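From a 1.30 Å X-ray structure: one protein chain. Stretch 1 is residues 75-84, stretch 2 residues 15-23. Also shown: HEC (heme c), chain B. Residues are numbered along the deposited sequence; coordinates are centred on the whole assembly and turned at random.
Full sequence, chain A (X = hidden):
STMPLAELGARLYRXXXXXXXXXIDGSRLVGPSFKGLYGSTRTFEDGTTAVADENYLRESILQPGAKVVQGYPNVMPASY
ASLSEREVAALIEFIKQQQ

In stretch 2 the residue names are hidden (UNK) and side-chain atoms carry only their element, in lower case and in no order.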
# COMPACT_ATOMS: atom_id res chain seq x y z
N VAL A 75 5.48 -1.12 -11.08
CA VAL A 75 5.11 -2.52 -11.23
C VAL A 75 3.97 -2.94 -10.31
O VAL A 75 3.69 -4.13 -10.24
CB VAL A 75 6.33 -3.46 -11.04
CG1 VAL A 75 7.34 -3.24 -12.14
CG2 VAL A 75 6.96 -3.34 -9.66
N MET A 76 3.21 -2.03 -9.70
CA MET A 76 2.04 -2.43 -8.91
C MET A 76 1.08 -3.24 -9.78
O MET A 76 0.68 -2.77 -10.85
CB MET A 76 1.32 -1.20 -8.32
CG MET A 76 1.71 -0.79 -6.92
SD MET A 76 1.05 -1.89 -5.68
CE MET A 76 -0.51 -1.32 -5.29
N PRO A 77 0.63 -4.41 -9.33
CA PRO A 77 -0.31 -5.23 -10.10
C PRO A 77 -1.62 -4.60 -10.46
O PRO A 77 -2.24 -3.92 -9.68
CB PRO A 77 -0.56 -6.44 -9.18
CG PRO A 77 0.74 -6.57 -8.44
CD PRO A 77 1.19 -5.16 -8.20
N ALA A 78 -2.07 -4.94 -11.67
CA ALA A 78 -3.38 -4.59 -12.17
C ALA A 78 -4.53 -5.23 -11.40
O ALA A 78 -5.61 -4.68 -11.31
CB ALA A 78 -3.49 -5.06 -13.61
N SER A 79 -4.28 -6.42 -10.88
CA SER A 79 -5.37 -7.20 -10.34
C SER A 79 -6.05 -6.56 -9.13
O SER A 79 -7.21 -6.88 -8.86
CB SER A 79 -4.90 -8.63 -10.04
OG SER A 79 -3.90 -8.62 -9.05
N TYR A 80 -5.37 -5.69 -8.42
CA TYR A 80 -5.95 -5.13 -7.22
C TYR A 80 -7.08 -4.14 -7.51
O TYR A 80 -7.82 -3.79 -6.59
CB TYR A 80 -4.87 -4.46 -6.36
CG TYR A 80 -3.76 -5.43 -6.02
CD1 TYR A 80 -3.97 -6.76 -5.72
CD2 TYR A 80 -2.45 -5.01 -6.05
CE1 TYR A 80 -2.94 -7.61 -5.45
CE2 TYR A 80 -1.42 -5.83 -5.76
CZ TYR A 80 -1.63 -7.16 -5.45
OH TYR A 80 -0.57 -7.96 -5.15
N ALA A 81 -7.21 -3.67 -8.75
CA ALA A 81 -8.30 -2.78 -9.10
C ALA A 81 -9.65 -3.45 -8.85
O ALA A 81 -10.62 -2.69 -8.74
CB ALA A 81 -8.24 -2.38 -10.56
N SER A 82 -9.69 -4.77 -8.79
CA SER A 82 -10.84 -5.61 -8.54
C SER A 82 -11.11 -5.91 -7.08
O SER A 82 -12.15 -6.50 -6.75
CB SER A 82 -10.63 -6.91 -9.35
OG SER A 82 -9.95 -7.86 -8.56
N LEU A 83 -10.29 -5.45 -6.13
CA LEU A 83 -10.57 -5.73 -4.73
C LEU A 83 -11.88 -5.08 -4.28
O LEU A 83 -12.22 -3.96 -4.66
CB LEU A 83 -9.42 -5.22 -3.84
CG LEU A 83 -8.09 -5.96 -3.99
CD1 LEU A 83 -6.99 -5.16 -3.34
CD2 LEU A 83 -8.18 -7.37 -3.43
N SER A 84 -12.58 -5.80 -3.41
CA SER A 84 -13.84 -5.32 -2.86
C SER A 84 -13.63 -4.21 -1.82
O SER A 84 -12.53 -4.02 -1.32
CB SER A 84 -14.60 -6.44 -2.15
OG SER A 84 -13.94 -6.72 -0.92
N UNK A 15 -2.23 -13.36 1.31
CA UNK A 15 -2.93 -14.04 0.22
C UNK A 15 -2.89 -13.29 -1.10
O UNK A 15 -2.88 -13.95 -2.17
c UNK A 15 -6.00 -15.42 2.18
o UNK A 15 -6.74 -14.40 2.00
o UNK A 15 -6.33 -16.53 2.64
c UNK A 15 -4.38 -14.30 0.65
c UNK A 15 -4.54 -15.22 1.82
N UNK A 16 -2.93 -11.98 -1.06
CA UNK A 16 -2.94 -11.15 -2.25
C UNK A 16 -1.53 -10.76 -2.73
O UNK A 16 -1.41 -9.97 -3.63
c UNK A 16 -5.25 -10.23 -1.69
n UNK A 16 -8.03 -11.70 -3.87
c UNK A 16 -5.93 -10.82 -2.92
c UNK A 16 -7.42 -10.99 -2.72
c UNK A 16 -3.82 -9.91 -2.05
N UNK A 17 -0.51 -11.32 -2.11
CA UNK A 17 0.88 -11.24 -2.56
C UNK A 17 1.59 -9.95 -2.19
O UNK A 17 2.71 -9.76 -2.62
c UNK A 17 0.98 -11.52 -4.06
N UNK A 18 0.96 -9.08 -1.40
CA UNK A 18 1.61 -7.81 -1.05
C UNK A 18 2.98 -8.04 -0.41
O UNK A 18 3.90 -7.29 -0.65
s UNK A 18 -1.02 -6.95 -0.42
c UNK A 18 0.74 -7.01 -0.08
N UNK A 19 3.05 -9.10 0.40
CA UNK A 19 4.27 -9.41 1.12
C UNK A 19 5.47 -9.54 0.19
O UNK A 19 6.61 -9.44 0.64
c UNK A 19 4.15 -10.72 1.90
c UNK A 19 4.11 -14.12 -0.77
c UNK A 19 5.28 -13.71 -0.18
c UNK A 19 5.28 -12.67 0.67
c UNK A 19 2.97 -12.40 0.41
c UNK A 19 4.14 -11.94 0.99
c UNK A 19 2.95 -13.47 -0.46
N UNK A 20 5.24 -9.93 -1.04
CA UNK A 20 6.32 -10.24 -1.95
C UNK A 20 7.09 -8.98 -2.34
O UNK A 20 8.26 -9.05 -2.76
c UNK A 20 5.84 -11.00 -3.17
o UNK A 20 4.98 -10.28 -4.01
N UNK A 21 6.45 -7.83 -2.26
CA UNK A 21 7.05 -6.57 -2.67
C UNK A 21 7.12 -5.54 -1.54
O UNK A 21 7.81 -4.55 -1.70
s UNK A 21 6.40 -7.01 -5.33
c UNK A 21 6.28 -5.96 -3.85
N UNK A 22 6.38 -5.77 -0.45
CA UNK A 22 6.31 -4.78 0.64
C UNK A 22 6.55 -5.46 1.98
O UNK A 22 5.74 -6.34 2.37
n UNK A 22 3.60 -2.48 -2.28
c UNK A 22 4.89 -4.18 0.69
c UNK A 22 4.51 -3.33 -0.49
n UNK A 22 5.03 -2.08 -0.71
c UNK A 22 4.45 -1.58 -1.82
c UNK A 22 3.61 -3.57 -1.48
N UNK A 23 7.57 -5.04 2.69
CA UNK A 23 7.89 -5.52 4.01
C UNK A 23 7.06 -4.78 5.05
O UNK A 23 6.43 -3.78 4.77
c UNK A 23 9.35 -5.36 4.31
o UNK A 23 9.59 -3.98 4.58
FE HEC B . 2.39 -2.12 -3.86
CHA HEC B . 3.46 1.12 -3.95
CHB HEC B . -0.02 -1.26 -1.60
CHC HEC B . 1.28 -5.33 -3.86
CHD HEC B . 5.03 -3.04 -5.83
NA HEC B . 1.82 -0.39 -2.97
C1A HEC B . 2.38 0.86 -3.17
C2A HEC B . 1.77 1.75 -2.22
C3A HEC B . 0.77 1.10 -1.61
C4A HEC B . 0.79 -0.28 -2.07
CMA HEC B . -0.16 1.60 -0.50
CAA HEC B . 2.29 3.17 -1.96
CBA HEC B . 3.46 3.00 -1.00
CGA HEC B . 4.23 4.30 -0.56
O1A HEC B . 5.27 4.06 -0.00
O2A HEC B . 3.74 5.41 -0.88
NB HEC B . 0.91 -3.11 -2.90
C1B HEC B . 0.09 -2.58 -2.01
C2B HEC B . -0.83 -3.61 -1.48
C3B HEC B . -0.50 -4.74 -2.18
C4B HEC B . 0.61 -4.46 -3.03
CMB HEC B . -1.83 -3.41 -0.41
CAB HEC B . -1.13 -6.11 -2.09
CBB HEC B . -2.65 -6.00 -2.36
NC HEC B . 2.98 -3.83 -4.70
C1C HEC B . 2.37 -5.07 -4.55
C2C HEC B . 3.18 -6.05 -5.31
C3C HEC B . 4.21 -5.41 -5.85
C4C HEC B . 4.10 -4.02 -5.51
CMC HEC B . 2.82 -7.54 -5.35
CAC HEC B . 5.43 -5.99 -6.57
CBC HEC B . 5.19 -6.79 -7.83
ND HEC B . 3.91 -1.13 -4.75
C1D HEC B . 4.91 -1.70 -5.48
C2D HEC B . 5.88 -0.70 -5.87
C3D HEC B . 5.40 0.44 -5.35
C4D HEC B . 4.19 0.21 -4.66
CMD HEC B . 7.10 -0.96 -6.63
CAD HEC B . 6.08 1.86 -5.47
CBD HEC B . 5.76 2.53 -6.81
CGD HEC B . 4.38 3.10 -6.81
O1D HEC B . 3.48 2.60 -7.54
O2D HEC B . 4.12 4.06 -6.02

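Position 15 has five side-chain atoms: three carbons, the third carrying two oxygens. They touch nothing on stretch 1. That is a carboxylate on a two-methylene arm, so the residue is glutamate, Glu15. It is exposed.

Position 16 has four carbons in a row ending in a nitrogen. The CA-to-CB bond points toward stretch 1. The last carbon before the nitrogen at 16 is 3.8 Å from Leu83 CD2, and the backbone O of 16 accepts a hydrogen bond from Tyr80 OH at 2.7 Å. This is lysine, Lys16. It is the first residue after a helix to leave helical phi/psi.

Position 17 has one side-chain carbon. This CB of 17 is 4.0 Å from Tyr80 OH. The residue is alanine, Ala17.

Position 18 has one carbon and then a sulfur. The sulfur of 18 is 1.9 Å from HEC CAB, a covalent thioether length. The backbone N of 18 lies 4.2 Å from Tyr80 OH. The residue is cysteine, Cys18.

Position 19 has one carbon and then a ring of six carbons with no oxygen. It does not reach stretch 1. This is phenylalanine, Phe19. It is exposed.

Position 20 has one carbon and one oxygen, with no branch. It does not reach stretch 1. This is serine, Ser20. Ser20 OG donates a hydrogen bond to Ala17 O at 2.7 Å, which braces the turn locally.

Position 21 repeats the carbon-sulfur pattern. It makes no contact with stretch 1. The sulfur of 21 is 1.9 Å from HEC CAC, so this is a second heme-linked cysteine, Cys21.

Position 22 has one carbon and then a five-membered ring of three carbons and two nitrogens. A ring nitrogen of 22 binds HEC FE at 2.0 Å and is 4.3 Å from Met76 SD. This is histidine, His22. ND1 is hydrogen-bonded elsewhere in the structure.

Position 23 has one carbon and one oxygen, out of reach of stretch 1. It is serine, Ser23, and is buried.

The contact has two parts: direct packing of Tyr80 and Leu83 on Lys16, and a shared heme iron. Tyr80 makes the one hydrogen bond between the stretches. Leu83 adds apolar packing against the aliphatic part of Lys16. HEC CBB lies over one face of the Tyr80 ring, and Tyr80 CE2 is 3.3 Å from HEC CHC. His22 NE2 and Met76 SD both bind HEC FE, Met76 SD at 2.3 Å, so the 4.3 Å between them spans the metal. Met76 SD lies at the edge of the His22 ring, near its plane, as expected for two ligands facing each other across the metal. The two thioethers tie stretch 2 to the same group.

Stretch 2, residues 15-23: EKACFSCHS
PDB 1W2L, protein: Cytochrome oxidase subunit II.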